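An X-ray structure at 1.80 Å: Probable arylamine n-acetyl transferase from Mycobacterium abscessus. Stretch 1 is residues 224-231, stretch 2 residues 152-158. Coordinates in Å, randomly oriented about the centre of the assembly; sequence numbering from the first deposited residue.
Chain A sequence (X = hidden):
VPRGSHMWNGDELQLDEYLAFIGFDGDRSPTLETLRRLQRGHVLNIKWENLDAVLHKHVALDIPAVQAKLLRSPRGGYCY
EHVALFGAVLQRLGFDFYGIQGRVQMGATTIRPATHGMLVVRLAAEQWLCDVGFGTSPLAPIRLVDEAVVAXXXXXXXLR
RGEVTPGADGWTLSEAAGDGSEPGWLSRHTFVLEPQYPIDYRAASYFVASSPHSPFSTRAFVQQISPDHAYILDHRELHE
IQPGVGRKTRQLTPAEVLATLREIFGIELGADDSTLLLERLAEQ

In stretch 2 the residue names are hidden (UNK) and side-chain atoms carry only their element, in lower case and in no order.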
# COMPACT_ATOMS: atom_id res chain seq x y z
N GLN A 224 -7.47 6.23 -1.06
CA GLN A 224 -6.72 7.48 -0.98
C GLN A 224 -6.73 7.95 0.45
O GLN A 224 -7.78 7.90 1.09
CB GLN A 224 -7.30 8.56 -1.95
CG GLN A 224 -6.57 9.92 -1.89
CD GLN A 224 -7.38 10.97 -2.62
OE1 GLN A 224 -7.36 11.07 -3.86
NE2 GLN A 224 -8.18 11.71 -1.88
N ILE A 225 -5.57 8.38 0.99
CA ILE A 225 -5.51 8.87 2.36
C ILE A 225 -4.82 10.25 2.37
O ILE A 225 -3.98 10.55 1.51
CB ILE A 225 -4.86 7.84 3.35
CG1 ILE A 225 -5.12 8.20 4.84
CG2 ILE A 225 -3.39 7.58 3.02
CD1 ILE A 225 -4.86 7.09 5.92
N SER A 226 -5.27 11.09 3.29
CA SER A 226 -4.78 12.44 3.54
C SER A 226 -4.53 12.57 5.04
O SER A 226 -5.02 11.73 5.80
CB SER A 226 -5.84 13.46 3.08
OG SER A 226 -6.13 13.35 1.69
N PRO A 227 -3.89 13.67 5.54
CA PRO A 227 -3.72 13.80 7.00
C PRO A 227 -5.05 13.83 7.79
O PRO A 227 -5.08 13.36 8.93
CB PRO A 227 -2.97 15.13 7.13
CG PRO A 227 -2.22 15.27 5.84
CD PRO A 227 -3.22 14.78 4.82
N ASP A 228 -6.13 14.35 7.20
CA ASP A 228 -7.39 14.47 7.94
C ASP A 228 -8.59 13.97 7.13
O ASP A 228 -9.74 14.38 7.37
CB ASP A 228 -7.59 15.95 8.39
CG ASP A 228 -8.67 16.17 9.43
OD1 ASP A 228 -8.75 15.38 10.39
OD2 ASP A 228 -9.46 17.14 9.27
N HIS A 229 -8.35 12.98 6.24
CA HIS A 229 -9.42 12.43 5.41
C HIS A 229 -8.99 11.20 4.65
O HIS A 229 -7.80 11.03 4.41
CB HIS A 229 -9.88 13.48 4.38
CG HIS A 229 -11.33 13.41 4.05
ND1 HIS A 229 -12.30 13.84 4.95
CD2 HIS A 229 -11.94 12.97 2.93
CE1 HIS A 229 -13.46 13.63 4.35
NE2 HIS A 229 -13.29 13.11 3.13
N ALA A 230 -9.97 10.39 4.21
CA ALA A 230 -9.73 9.22 3.36
C ALA A 230 -10.95 8.89 2.53
O ALA A 230 -12.07 9.23 2.91
CB ALA A 230 -9.34 8.01 4.19
N TYR A 231 -10.73 8.26 1.38
CA TYR A 231 -11.75 7.71 0.50
C TYR A 231 -11.40 6.30 0.14
O TYR A 231 -10.23 6.00 -0.16
CB TYR A 231 -11.89 8.48 -0.82
CG TYR A 231 -12.42 9.88 -0.71
CD1 TYR A 231 -13.79 10.13 -0.69
CD2 TYR A 231 -11.55 10.97 -0.75
CE1 TYR A 231 -14.28 11.43 -0.64
CE2 TYR A 231 -12.04 12.27 -0.70
CZ TYR A 231 -13.40 12.50 -0.65
OH TYR A 231 -13.85 13.80 -0.61
N UNK A 152 -0.61 9.59 13.85
CA UNK A 152 -0.18 9.78 12.48
C UNK A 152 -1.17 10.73 11.89
O UNK A 152 -2.19 10.33 11.35
o UNK A 152 1.51 9.04 10.11
o UNK A 152 -0.29 7.97 9.43
c UNK A 152 0.40 8.49 10.33
c UNK A 152 -0.11 8.43 11.75
N UNK A 153 -0.93 12.03 12.14
CA UNK A 153 -1.83 13.11 11.76
C UNK A 153 -3.18 12.89 12.50
O UNK A 153 -3.14 12.75 13.73
c UNK A 153 -0.27 15.17 9.96
o UNK A 153 -1.10 15.91 10.53
c UNK A 153 -0.67 13.75 9.57
o UNK A 153 0.91 15.51 9.74
c UNK A 153 -1.95 13.23 10.22
N UNK A 154 -4.33 12.77 11.81
CA UNK A 154 -5.61 12.53 12.49
C UNK A 154 -5.88 11.05 12.75
O UNK A 154 -6.87 10.70 13.41
o UNK A 154 -6.64 14.54 11.61
c UNK A 154 -6.78 13.13 11.72
N UNK A 155 -5.00 10.18 12.24
CA UNK A 155 -5.09 8.73 12.38
C UNK A 155 -4.31 8.30 13.58
O UNK A 155 -3.38 9.00 13.99
c UNK A 155 -6.73 9.03 8.23
c UNK A 155 -6.50 8.23 9.38
c UNK A 155 -7.89 8.91 7.46
c UNK A 155 -4.70 9.52 9.04
c UNK A 155 -8.64 7.19 8.99
n UNK A 155 -5.62 9.82 8.06
c UNK A 155 -7.47 7.28 9.74
c UNK A 155 -5.19 8.54 9.86
c UNK A 155 -8.84 8.00 7.87
c UNK A 155 -4.56 8.02 11.12
N UNK A 156 -4.68 7.15 14.16
CA UNK A 156 -3.99 6.59 15.32
C UNK A 156 -3.79 5.11 15.09
O UNK A 156 -4.72 4.41 14.67
c UNK A 156 -3.88 6.67 17.87
c UNK A 156 -4.75 6.88 16.63
o UNK A 156 -5.21 8.22 16.62
N UNK A 157 -2.58 4.63 15.39
CA UNK A 157 -2.21 3.23 15.23
C UNK A 157 -1.70 2.66 16.54
O UNK A 157 -1.22 3.39 17.41
c UNK A 157 -1.66 5.21 11.01
c UNK A 157 -2.63 4.48 10.34
c UNK A 157 -1.15 4.73 12.22
c UNK A 157 -3.07 3.28 10.85
c UNK A 157 -1.62 3.55 12.78
c UNK A 157 -2.56 2.81 12.06
c UNK A 157 -1.13 3.07 14.13
o UNK A 157 -3.12 4.93 9.13
N UNK A 158 -1.80 1.34 16.67
CA UNK A 158 -1.24 0.62 17.80
C UNK A 158 -0.37 -0.49 17.26
O UNK A 158 -0.79 -1.22 16.37
n UNK A 158 -1.90 -1.83 22.03
c UNK A 158 -1.65 -0.45 20.04
c UNK A 158 -2.50 -2.62 22.91
c UNK A 158 -2.44 -1.54 20.70
n UNK A 158 -1.95 -2.84 24.10
n UNK A 158 -3.66 -3.20 22.62
c UNK A 158 -2.29 0.06 18.74

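Position 152 has four side-chain atoms, two carbons in a row with two oxygens on the second. This short carboxylate does not touch stretch 1. It is Asp152. Its backbone N and O pair with the backbone of position 155, closing a type II' beta turn.

Position 153 has three carbons, the third carrying two oxygens. Its CB lies 3.4 Å from Pro227 O, and its second carbon is 3.6 Å from Pro227 CB. The residue is Glu153. Its phi of 61° and psi of -123° suit the second place of the turn. The carboxylate stays beside Pro227, with Glu153 CD 3.9 Å from Pro227 CB, and OE2 is hydrogen-bonded elsewhere in the structure.

Position 154 has one carbon and one oxygen. That oxygen lies 2.6 Å from Asp228 OD1, a short hydrogen bond. The residue is Ser154, and its OG is the donor. Its backbone also donates, from Ser154 N to Pro227 O at 3.0 Å.

Position 155 has one carbon followed by fused five- and six-membered rings with eight carbons and one nitrogen. Only an indole fits. The ring nitrogen sits 3.0 Å from Ser226 O. The residue is Trp155. The hydrogen bond from Trp155 NE1 to Ser226 O is nearly straight, at 172°. Ile225 CD1 lies over one face of the indole, 3.5 Å from Trp155 CE2, and makes a CH-pi contact with the five-membered ring. Ala230 CB is 3.7 Å from Trp155 CZ2.

Position 156 has one carbon carrying an oxygen and a carbon. This beta-branched side chain is out of reach of stretch 1. It is Thr156.

Position 157 has one carbon, then a six-carbon ring bearing one oxygen. The oxygen is 4.2 Å from Ile225 CD1. This phenol is Tyr157, and the contact is marginal.

Position 158 has three carbons, a nitrogen, and a carbon carrying two more nitrogens. This guanidinium is Arg158. It is out of reach of stretch 1, and NE and NH2 are hydrogen-bonded elsewhere in the structure.

The contact brings two turns together. Stretch 1 makes a type I turn from Ser226 to His229, and its carbonyls at Ser226 and Pro227 accept from Trp155 NE1 and Ser154 N. Asp228 adds the bond to Ser154 OG. Beside these polar links, the indole packs against Ile225 and Ala230, so one side chain both donates a hydrogen bond and fills apolar space. Together the stretches bury 347 Å².

Stretch 2, residues 152-158: DESWTYR
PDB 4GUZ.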